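Gastrodianin-4 (Gastrodia elata, PDB 1XD6) probably binds mannose as a monomeric bulb-type lectin of the monocot mannose-binding family and probably acts against fungi. Local coordinates at residues L16-G19 / P20-F23. Sequence-based numbering, arbitrary orientation.
Sequences LAEG and PYLF
Leu16 pairs with Phe23 and Glu18 with Tyr21 as hydrogen-bonded antiparallel pairs, the two strands running at 169° to each other and closing through a type II' turn from Glu18 to Tyr21. This β-hairpin with a two-residue loop forms the first two strands of one of the three four-stranded antiparallel sheets that build the β-prism of bulb-type lectins. Gly19 and Pro20 occupy the corner. Glycine readily adopts the positive phi (61°) that the first corner position of a type II' turn needs, and the ring of Pro20 restrains phi to the negative range required at the second. Beside the turn, one water donates to Gly19 O and Tyr21 O, bridging the corner to the strand that leaves it.

Side chains alternate across the sheet. Leu16, Glu18, Tyr21 and Phe23 share the face turned to strand 84-87, where Leu85 touches both Leu16 and Phe23, and Leu87 touches Glu18 and Tyr21. Leu16 and Phe23, apolar residues suited to this buried end, lie side by side, CD1 of the leucine 4.2 Å from CD2 of the ring. Phe23 also touches Leu31 and Leu33 of the neighbouring strand. Nearer the turn, partly exposed Glu18 and Tyr21 suit the edge of this apolar layer: the Glu18 side chain touches Arg89, while that of Tyr21 touches Arg91. Tyr21 CB sits 3.3 Å from Glu18 O, and that oxygen also accepts the turn-closing bond from Tyr21 N at 2.9 Å, the donor standing well above the carbonyl plane. On the other face Ala17 and Leu22 form the non-hydrogen-bonded pair; the end of Leu22 leans toward the first strand, its CD1 lying 4.4 Å from Ala17 CB and 3.8 Å from Leu16 O.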
ATOM      1  N   LEU A  16      -0.712   7.646   2.169  1.00 20.98           N
ATOM      2  CA  LEU A  16       0.543   7.932   2.839  1.00 20.76           C
ATOM      3  C   LEU A  16       1.199   9.058   2.051  1.00 20.94           C
ATOM      4  O   LEU A  16       1.091   9.103   0.817  1.00 21.12           O
ATOM      5  CB  LEU A  16       1.446   6.696   2.829  1.00 20.25           C
ATOM      6  CG  LEU A  16       0.886   5.414   3.456  1.00 19.87           C
ATOM      7  CD1 LEU A  16       1.897   4.267   3.373  1.00 18.43           C
ATOM      8  CD2 LEU A  16       0.477   5.661   4.893  1.00 20.12           C
ATOM      9  N   ALA A  17       1.898   9.949   2.744  1.00 20.85           N
ATOM     10  CA  ALA A  17       2.554  11.062   2.072  1.00 21.19           C
ATOM     11  C   ALA A  17       3.980  11.226   2.587  1.00 21.95           C
ATOM     12  O   ALA A  17       4.302  10.827   3.702  1.00 22.39           O
ATOM     13  CB  ALA A  17       1.747  12.368   2.258  1.00 21.03           C
ATOM     14  N   GLU A  18       4.832  11.811   1.759  1.00 22.07           N
ATOM     15  CA  GLU A  18       6.222  12.015   2.108  1.00 23.26           C
ATOM     16  C   GLU A  18       6.736  13.022   1.113  1.00 22.43           C
ATOM     17  O   GLU A  18       7.016  12.678  -0.041  1.00 22.55           O
ATOM     18  CB  GLU A  18       7.020  10.703   2.024  1.00 23.45           C
ATOM     19  CG  GLU A  18       8.147  10.619   3.058  1.00 27.29           C
ATOM     20  CD  GLU A  18       9.239  11.646   2.799  1.00 30.42           C
ATOM     21  OE1 GLU A  18       9.297  12.669   3.520  1.00 32.37           O
ATOM     22  OE2 GLU A  18      10.016  11.446   1.850  1.00 31.02           O
ATOM     23  N   GLY A  19       6.823  14.274   1.539  1.00 21.91           N
ATOM     24  CA  GLY A  19       7.246  15.325   0.622  1.00 21.62           C
ATOM     25  C   GLY A  19       6.252  15.405  -0.523  1.00 21.24           C
ATOM     26  O   GLY A  19       5.059  15.445  -0.279  1.00 21.61           O
ATOM     27  N   PRO A  20       6.729  15.408  -1.764  1.00 20.77           N
ATOM     28  CA  PRO A  20       5.831  15.443  -2.925  1.00 20.68           C
ATOM     29  C   PRO A  20       5.366  14.044  -3.369  1.00 20.22           C
ATOM     30  O   PRO A  20       4.736  13.932  -4.415  1.00 20.74           O
ATOM     31  CB  PRO A  20       6.724  16.062  -4.001  1.00 20.79           C
ATOM     32  CG  PRO A  20       8.087  15.477  -3.674  1.00 20.90           C
ATOM     33  CD  PRO A  20       8.149  15.425  -2.169  1.00 20.71           C
ATOM     34  N   TYR A  21       5.703  13.013  -2.603  1.00 19.49           N
ATOM     35  CA  TYR A  21       5.305  11.644  -2.919  1.00 19.40           C
ATOM     36  C   TYR A  21       3.987  11.304  -2.233  1.00 18.85           C
ATOM     37  O   TYR A  21       3.781  11.597  -1.057  1.00 18.35           O
ATOM     38  CB  TYR A  21       6.378  10.636  -2.505  1.00 19.48           C
ATOM     39  CG  TYR A  21       7.768  10.907  -3.052  1.00 20.79           C
ATOM     40  CD1 TYR A  21       8.908  10.591  -2.296  1.00 21.10           C
ATOM     41  CD2 TYR A  21       7.951  11.469  -4.319  1.00 21.82           C
ATOM     42  CE1 TYR A  21      10.195  10.832  -2.800  1.00 22.57           C
ATOM     43  CE2 TYR A  21       9.234  11.721  -4.824  1.00 23.00           C
ATOM     44  CZ  TYR A  21      10.340  11.400  -4.064  1.00 23.04           C
ATOM     45  OH  TYR A  21      11.581  11.631  -4.574  1.00 24.20           O
ATOM     46  N   LEU A  22       3.095  10.692  -2.989  1.00 18.13           N
ATOM     47  CA  LEU A  22       1.778  10.347  -2.487  1.00 17.82           C
ATOM     48  C   LEU A  22       1.465   8.913  -2.878  1.00 17.42           C
ATOM     49  O   LEU A  22       1.583   8.540  -4.041  1.00 17.63           O
ATOM     50  CB  LEU A  22       0.725  11.302  -3.068  1.00 17.53           C
ATOM     51  CG  LEU A  22      -0.724  11.123  -2.577  1.00 19.38           C
ATOM     52  CD1 LEU A  22      -0.908  11.628  -1.159  1.00 18.75           C
ATOM     53  CD2 LEU A  22      -1.724  11.781  -3.539  1.00 21.21           C
ATOM     54  N   PHE A  23       1.105   8.107  -1.893  1.00 17.29           N
ATOM     55  CA  PHE A  23       0.696   6.732  -2.124  1.00 17.10           C
ATOM     56  C   PHE A  23      -0.762   6.657  -1.673  1.00 17.40           C
ATOM     57  O   PHE A  23      -1.054   6.722  -0.483  1.00 17.83           O
ATOM     58  CB  PHE A  23       1.578   5.789  -1.311  1.00 16.86           C
ATOM     59  CG  PHE A  23       1.382   4.340  -1.623  1.00 16.26           C
ATOM     60  CD1 PHE A  23       1.607   3.845  -2.901  1.00 17.66           C
ATOM     61  CD2 PHE A  23       1.037   3.450  -0.623  1.00 16.83           C
ATOM     62  CE1 PHE A  23       1.453   2.478  -3.173  1.00 18.69           C
ATOM     63  CE2 PHE A  23       0.883   2.091  -0.888  1.00 15.41           C
ATOM     64  CZ  PHE A  23       1.102   1.606  -2.148  1.00 16.10           C
TER
HETATM   65  O   HOH W   1       2.559  14.427  -1.031  1.00 23.16           O